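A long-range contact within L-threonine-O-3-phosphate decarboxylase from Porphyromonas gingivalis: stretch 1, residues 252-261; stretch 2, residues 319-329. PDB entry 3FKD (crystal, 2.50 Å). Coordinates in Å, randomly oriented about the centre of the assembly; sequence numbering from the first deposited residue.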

ATOM      1  N   LYS A 252      11.031 -30.844  -7.041  1.00 27.84           N
ATOM      2  CA  LYS A 252      12.411 -30.620  -7.385  1.00 29.22           C
ATOM      3  C   LYS A 252      13.131 -29.640  -6.399  1.00 27.59           C
ATOM      4  O   LYS A 252      14.289 -29.832  -6.027  1.00 27.88           O
ATOM      5  CB  LYS A 252      12.462 -30.220  -8.862  1.00 31.13           C
ATOM      6  CG  LYS A 252      13.654 -29.435  -9.293  1.00 32.46           C
ATOM      7  CD  LYS A 252      13.363 -27.927  -9.230  1.00 30.83           C
ATOM      8  CE  LYS A 252      14.339 -27.214 -10.134  1.00 35.42           C
ATOM      9  NZ  LYS A 252      14.657 -28.103 -11.344  1.00 40.44           N
ATOM     10  N   TRP A 253      12.439 -28.604  -5.949  1.00 27.57           N
ATOM     11  CA  TRP A 253      13.010 -27.704  -4.953  1.00 26.77           C
ATOM     12  C   TRP A 253      13.249 -28.387  -3.584  1.00 25.42           C
ATOM     13  O   TRP A 253      14.272 -28.193  -2.944  1.00 24.64           O
ATOM     14  CB  TRP A 253      12.069 -26.525  -4.763  1.00 25.01           C
ATOM     15  CG  TRP A 253      12.719 -25.286  -4.206  1.00 25.13           C
ATOM     16  CD1 TRP A 253      14.062 -25.022  -4.094  1.00 23.32           C
ATOM     17  CD2 TRP A 253      12.035 -24.114  -3.744  1.00 23.84           C
ATOM     18  NE1 TRP A 253      14.250 -23.772  -3.556  1.00 22.40           N
ATOM     19  CE2 TRP A 253      13.023 -23.181  -3.357  1.00 23.11           C
ATOM     20  CE3 TRP A 253      10.680 -23.751  -3.637  1.00 21.70           C
ATOM     21  CZ2 TRP A 253      12.695 -21.911  -2.862  1.00 22.38           C
ATOM     22  CZ3 TRP A 253      10.362 -22.507  -3.136  1.00 22.47           C
ATOM     23  CH2 TRP A 253      11.367 -21.596  -2.749  1.00 21.99           C
ATOM     24  N   GLN A 254      12.259 -29.151  -3.151  1.00 25.53           N
ATOM     25  CA  GLN A 254      12.224 -29.852  -1.882  1.00 25.96           C
ATOM     26  C   GLN A 254      13.376 -30.848  -1.877  1.00 27.18           C
ATOM     27  O   GLN A 254      14.101 -30.980  -0.904  1.00 27.92           O
ATOM     28  CB  GLN A 254      10.886 -30.589  -1.822  1.00 26.87           C
ATOM     29  CG  GLN A 254      10.272 -30.901  -0.505  1.00 30.39           C
ATOM     30  CD  GLN A 254       8.746 -31.093  -0.652  1.00 36.79           C
ATOM     31  OE1 GLN A 254       7.923 -30.459   0.058  1.00 34.75           O
ATOM     32  NE2 GLN A 254       8.362 -31.941  -1.615  1.00 39.10           N
ATOM     33  N   ARG A 255      13.561 -31.528  -2.997  1.00 25.54           N
ATOM     34  CA  ARG A 255      14.580 -32.536  -3.106  1.00 26.92           C
ATOM     35  C   ARG A 255      16.004 -31.952  -3.215  1.00 26.39           C
ATOM     36  O   ARG A 255      16.933 -32.496  -2.647  1.00 28.29           O
ATOM     37  CB  ARG A 255      14.175 -33.562  -4.204  1.00 31.55           C
ATOM     38  CG  ARG A 255      15.193 -33.974  -5.201  1.00 29.40           C
ATOM     39  CD  ARG A 255      14.591 -34.968  -6.174  1.00 37.16           C
ATOM     40  NE  ARG A 255      14.148 -34.390  -7.459  1.00 39.76           N
ATOM     41  CZ  ARG A 255      14.972 -33.904  -8.398  1.00 41.35           C
ATOM     42  NH1 ARG A 255      16.293 -33.882  -8.195  1.00 41.09           N
ATOM     43  NH2 ARG A 255      14.483 -33.423  -9.541  1.00 39.51           N
ATOM     44  N   ASN A 256      16.187 -30.832  -3.889  1.00 26.76           N
ATOM     45  CA  ASN A 256      17.459 -30.128  -3.791  1.00 26.70           C
ATOM     46  C   ASN A 256      17.743 -29.658  -2.366  1.00 28.18           C
ATOM     47  O   ASN A 256      18.881 -29.396  -1.998  1.00 28.27           O
ATOM     48  CB  ASN A 256      17.461 -28.912  -4.699  1.00 27.42           C
ATOM     49  CG  ASN A 256      17.373 -29.282  -6.140  1.00 30.49           C
ATOM     50  OD1 ASN A 256      17.879 -30.330  -6.545  1.00 30.59           O
ATOM     51  ND2 ASN A 256      16.732 -28.431  -6.938  1.00 27.25           N
ATOM     52  N   THR A 257      16.688 -29.502  -1.579  1.00 26.49           N
ATOM     53  CA  THR A 257      16.823 -29.041  -0.217  1.00 26.93           C
ATOM     54  C   THR A 257      17.382 -30.169   0.689  1.00 28.07           C
ATOM     55  O   THR A 257      18.181 -29.921   1.606  1.00 27.46           O
ATOM     56  CB  THR A 257      15.462 -28.585   0.307  1.00 25.01           C
ATOM     57  OG1 THR A 257      15.051 -27.417  -0.402  1.00 28.27           O
ATOM     58  CG2 THR A 257      15.539 -28.273   1.753  1.00 24.57           C
ATOM     59  N   VAL A 258      16.923 -31.393   0.441  1.00 24.19           N
ATOM     60  CA  VAL A 258      17.446 -32.542   1.129  1.00 25.25           C
ATOM     61  C   VAL A 258      18.942 -32.697   0.810  1.00 26.13           C
ATOM     62  O   VAL A 258      19.739 -32.766   1.726  1.00 26.14           O
ATOM     63  CB  VAL A 258      16.656 -33.795   0.762  1.00 26.88           C
ATOM     64  CG1 VAL A 258      17.363 -35.058   1.253  1.00 21.89           C
ATOM     65  CG2 VAL A 258      15.230 -33.684   1.272  1.00 23.60           C
ATOM     66  N   ASP A 259      19.332 -32.712  -0.471  1.00 26.66           N
ATOM     67  CA  ASP A 259      20.763 -32.775  -0.813  1.00 27.63           C
ATOM     68  C   ASP A 259      21.546 -31.598  -0.230  1.00 29.69           C
ATOM     69  O   ASP A 259      22.750 -31.701  -0.008  1.00 29.66           O
ATOM     70  CB  ASP A 259      21.044 -32.805  -2.316  1.00 26.69           C
ATOM     71  CG  ASP A 259      20.217 -33.823  -3.072  1.00 28.15           C
ATOM     72  OD1 ASP A 259      19.625 -34.738  -2.458  1.00 26.27           O
ATOM     73  OD2 ASP A 259      20.166 -33.677  -4.316  1.00 29.46           O
ATOM     74  N   PHE A 260      20.871 -30.471  -0.001  1.00 28.97           N
ATOM     75  CA  PHE A 260      21.532 -29.311   0.587  1.00 27.64           C
ATOM     76  C   PHE A 260      21.737 -29.502   2.093  1.00 29.28           C
ATOM     77  O   PHE A 260      22.832 -29.259   2.599  1.00 29.17           O
ATOM     78  CB  PHE A 260      20.728 -28.051   0.290  1.00 30.38           C
ATOM     79  CG  PHE A 260      21.482 -26.752   0.507  1.00 29.33           C
ATOM     80  CD1 PHE A 260      22.851 -26.729   0.644  1.00 28.59           C
ATOM     81  CD2 PHE A 260      20.802 -25.546   0.501  1.00 26.84           C
ATOM     82  CE1 PHE A 260      23.526 -25.543   0.810  1.00 27.69           C
ATOM     83  CE2 PHE A 260      21.485 -24.375   0.661  1.00 27.89           C
ATOM     84  CZ  PHE A 260      22.852 -24.378   0.830  1.00 27.74           C
ATOM     85  N   ILE A 261      20.697 -29.963   2.792  1.00 27.83           N
ATOM     86  CA  ILE A 261      20.746 -30.134   4.239  1.00 27.92           C
ATOM     87  C   ILE A 261      21.701 -31.239   4.697  1.00 31.78           C
ATOM     88  O   ILE A 261      22.370 -31.111   5.723  1.00 33.51           O
ATOM     89  CB  ILE A 261      19.339 -30.343   4.832  1.00 29.52           C
ATOM     90  CG1 ILE A 261      18.503 -29.043   4.651  1.00 28.39           C
ATOM     91  CG2 ILE A 261      19.453 -30.705   6.304  1.00 26.97           C
ATOM     92  CD1 ILE A 261      17.055 -29.116   5.136  1.00 23.39           C
ATOM     93  N   ARG A 319      18.934 -17.945   8.526  1.00 23.36           N
ATOM     94  CA  ARG A 319      17.942 -18.597   7.682  1.00 23.14           C
ATOM     95  C   ARG A 319      18.539 -18.746   6.280  1.00 22.84           C
ATOM     96  O   ARG A 319      19.084 -17.782   5.742  1.00 22.16           O
ATOM     97  CB  ARG A 319      16.621 -17.783   7.622  1.00 23.28           C
ATOM     98  CG  ARG A 319      15.431 -18.582   7.033  1.00 21.16           C
ATOM     99  CD  ARG A 319      14.205 -17.777   6.846  1.00 18.83           C
ATOM    100  NE  ARG A 319      14.512 -16.665   5.977  1.00 21.87           N
ATOM    101  CZ  ARG A 319      13.879 -15.499   5.979  1.00 20.15           C
ATOM    102  NH1 ARG A 319      12.852 -15.274   6.807  1.00 19.06           N
ATOM    103  NH2 ARG A 319      14.273 -14.571   5.132  1.00 20.42           N
ATOM    104  N   ILE A 320      18.436 -19.947   5.708  1.00 21.16           N
ATOM    105  CA  ILE A 320      18.922 -20.225   4.358  1.00 21.36           C
ATOM    106  C   ILE A 320      17.846 -20.838   3.432  1.00 22.65           C
ATOM    107  O   ILE A 320      17.235 -21.851   3.792  1.00 22.09           O
ATOM    108  CB  ILE A 320      20.070 -21.232   4.380  1.00 22.91           C
ATOM    109  CG1 ILE A 320      21.118 -20.885   5.446  1.00 23.36           C
ATOM    110  CG2 ILE A 320      20.682 -21.395   2.978  1.00 23.48           C
ATOM    111  CD1 ILE A 320      22.278 -20.115   4.933  1.00 24.56           C
ATOM    112  N   THR A 321      17.624 -20.233   2.253  1.00 20.15           N
ATOM    113  CA  THR A 321      16.783 -20.833   1.221  1.00 21.24           C
ATOM    114  C   THR A 321      17.583 -21.543   0.133  1.00 21.53           C
ATOM    115  O   THR A 321      18.422 -20.938  -0.529  1.00 22.60           O
ATOM    116  CB  THR A 321      15.898 -19.784   0.498  1.00 21.91           C
ATOM    117  OG1 THR A 321      15.268 -18.959   1.472  1.00 21.86           O
ATOM    118  CG2 THR A 321      14.831 -20.468  -0.396  1.00 18.53           C
ATOM    119  N   THR A 322      17.279 -22.817  -0.072  1.00 21.48           N
ATOM    120  CA  THR A 322      17.828 -23.600  -1.184  1.00 22.27           C
ATOM    121  C   THR A 322      17.759 -22.881  -2.542  1.00 21.13           C
ATOM    122  O   THR A 322      16.693 -22.575  -3.036  1.00 20.84           O
ATOM    123  CB  THR A 322      17.077 -24.921  -1.277  1.00 23.59           C
ATOM    124  OG1 THR A 322      17.140 -25.571  -0.006  1.00 24.93           O
ATOM    125  CG2 THR A 322      17.597 -25.835  -2.450  1.00 24.18           C
ATOM    126  N   GLN A 323      18.923 -22.629  -3.115  1.00 22.65           N
ATOM    127  CA  GLN A 323      19.071 -22.052  -4.439  1.00 24.28           C
ATOM    128  C   GLN A 323      19.338 -23.185  -5.446  1.00 26.55           C
ATOM    129  O   GLN A 323      18.900 -24.303  -5.228  1.00 26.43           O
ATOM    130  CB  GLN A 323      20.171 -20.994  -4.412  1.00 23.66           C
ATOM    131  CG  GLN A 323      19.846 -19.799  -3.470  1.00 24.39           C
ATOM    132  CD  GLN A 323      18.413 -19.196  -3.728  1.00 24.27           C
ATOM    133  OE1 GLN A 323      18.095 -18.795  -4.844  1.00 22.47           O
ATOM    134  NE2 GLN A 323      17.566 -19.196  -2.706  1.00 20.45           N
ATOM    135  N   ARG A 324      20.011 -22.932  -6.552  1.00 27.23           N
ATOM    136  CA  ARG A 324      20.299 -24.063  -7.471  1.00 31.31           C
ATOM    137  C   ARG A 324      21.389 -25.062  -6.940  1.00 30.67           C
ATOM    138  O   ARG A 324      22.205 -24.709  -6.091  1.00 31.27           O
ATOM    139  CB  ARG A 324      20.699 -23.541  -8.847  1.00 29.71           C
ATOM    140  CG  ARG A 324      19.587 -22.842  -9.576  1.00 31.91           C
ATOM    141  CD  ARG A 324      20.148 -22.093 -10.786  1.00 35.56           C
ATOM    142  NE  ARG A 324      19.166 -21.194 -11.385  1.00 40.92           N
ATOM    143  CZ  ARG A 324      19.406 -20.398 -12.428  1.00 43.98           C
ATOM    144  NH1 ARG A 324      18.436 -19.622 -12.897  1.00 47.60           N
ATOM    145  NH2 ARG A 324      20.608 -20.371 -13.004  1.00 41.86           N
ATOM    146  N   PRO A 325      21.406 -26.306  -7.443  1.00 30.65           N
ATOM    147  CA  PRO A 325      22.416 -27.249  -6.929  1.00 30.89           C
ATOM    148  C   PRO A 325      23.839 -26.724  -7.061  1.00 32.53           C
ATOM    149  O   PRO A 325      24.530 -26.601  -6.041  1.00 34.53           O
ATOM    150  CB  PRO A 325      22.208 -28.488  -7.780  1.00 25.54           C
ATOM    151  CG  PRO A 325      20.780 -28.447  -8.138  1.00 31.25           C
ATOM    152  CD  PRO A 325      20.474 -26.970  -8.372  1.00 29.89           C
ATOM    153  N   ALA A 326      24.258 -26.373  -8.268  1.00 29.38           N
ATOM    154  CA  ALA A 326      25.554 -25.729  -8.422  1.00 31.16           C
ATOM    155  C   ALA A 326      25.786 -24.555  -7.433  1.00 32.84           C
ATOM    156  O   ALA A 326      26.875 -24.396  -6.933  1.00 37.63           O
ATOM    157  CB  ALA A 326      25.791 -25.290  -9.867  1.00 27.43           C
ATOM    158  N   GLN A 327      24.786 -23.731  -7.151  1.00 32.45           N
ATOM    159  CA  GLN A 327      24.996 -22.615  -6.220  1.00 32.48           C
ATOM    160  C   GLN A 327      25.097 -23.162  -4.815  1.00 32.97           C
ATOM    161  O   GLN A 327      25.828 -22.638  -4.001  1.00 34.08           O
ATOM    162  CB  GLN A 327      23.827 -21.614  -6.282  1.00 33.10           C
ATOM    163  CG  GLN A 327      24.019 -20.419  -7.248  1.00 33.15           C
ATOM    164  CD  GLN A 327      22.775 -20.065  -8.054  1.00 28.62           C
ATOM    165  OE1 GLN A 327      21.661 -20.519  -7.778  1.00 28.71           O
ATOM    166  NE2 GLN A 327      22.982 -19.285  -9.082  1.00 26.65           N
ATOM    167  N   ASN A 328      24.315 -24.204  -4.538  1.00 34.08           N
ATOM    168  CA  ASN A 328      24.285 -24.827  -3.227  1.00 33.02           C
ATOM    169  C   ASN A 328      25.645 -25.456  -2.974  1.00 34.48           C
ATOM    170  O   ASN A 328      26.233 -25.294  -1.913  1.00 33.12           O
ATOM    171  CB  ASN A 328      23.175 -25.893  -3.126  1.00 30.29           C
ATOM    172  CG  ASN A 328      21.782 -25.320  -3.304  1.00 29.68           C
ATOM    173  OD1 ASN A 328      21.570 -24.117  -3.170  1.00 28.11           O
ATOM    174  ND2 ASN A 328      20.816 -26.193  -3.607  1.00 29.55           N
ATOM    175  N   GLN A 329      26.148 -26.157  -3.981  1.00 36.30           N
ATOM    176  CA  GLN A 329      27.438 -26.816  -3.865  1.00 39.34           C
ATOM    177  C   GLN A 329      28.482 -25.751  -3.504  1.00 39.84           C
ATOM    178  O   GLN A 329      29.226 -25.869  -2.527  1.00 41.59           O
ATOM    179  CB  GLN A 329      27.778 -27.548  -5.172  1.00 38.97           C
ATOM    180  CG  GLN A 329      28.974 -28.510  -5.092  1.00 51.72           C
ATOM    181  CD  GLN A 329      28.698 -29.793  -4.271  1.00 59.64           C
ATOM    182  OE1 GLN A 329      27.802 -29.817  -3.406  1.00 59.55           O
ATOM    183  NE2 GLN A 329      29.477 -30.865  -4.544  1.00 55.00           N
TER
HETATM  184  O   HOH W   1      16.669 -25.431  -6.237  1.00 32.40           O
HETATM  185  O   HOH W   2      20.819 -29.307  -4.055  1.00 33.54           O

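A helix (252-261) packs one side against the end of a strand, the following turn and the start of a second helix, in a compact contact that combines direct polar links, aromatic packing and two bridging waters and buries 468 Å² counted over both stretches. Thr 322, in the turn, lies at its centre. Trp 253, chi1 t, extends its indole outward from the helix to the strand end and turn, where NE1 donates an almost straight hydrogen bond (2.8 Å, 177°) to the backbone O of Thr 322 at the ring edge; the same ring brings CZ2 to 3.6 Å from CG2 of Thr 321. A buried indole thus satisfies its N-H while offering carbon surface to a methyl. One helical turn on, OG1 of Thr 257 lies 2.8 Å from OG1 of Thr 322. Thr 257 OG1 also donates to the backbone O of Trp 253 (2.8 Å), a bond that the m rotamer permits, so its hydroxyl is anchored to its own helix. The CG2 methyl of Thr 322 packs 3.8 Å from CB of Asn 256. Phe 260 fills the next position, pointing toward the second stretch: Asn 328 CB sits over its face in a CH-pi contact, 3.9 Å from the ring centroid, and Phe 260 CE2 meets CG2 of Ile 320 at 3.9 Å. Asn 328 in turn braces the turn with two weak hydrogen bonds, accepting at OD1 from Gln 323 N (3.0 Å) and donating from ND2 to Gln 323 O (3.1 Å). Around partly exposed Asn 256, water completes the seam: water 1 links its ND2 (3.1 Å) to Gln 323 O (2.7 Å), and water 2 links its backbone O (2.8 Å) to Asn 328 ND2 (3.1 Å). The two helices run nearly parallel, at 17°, with axes 10.4 Å apart at closest approach.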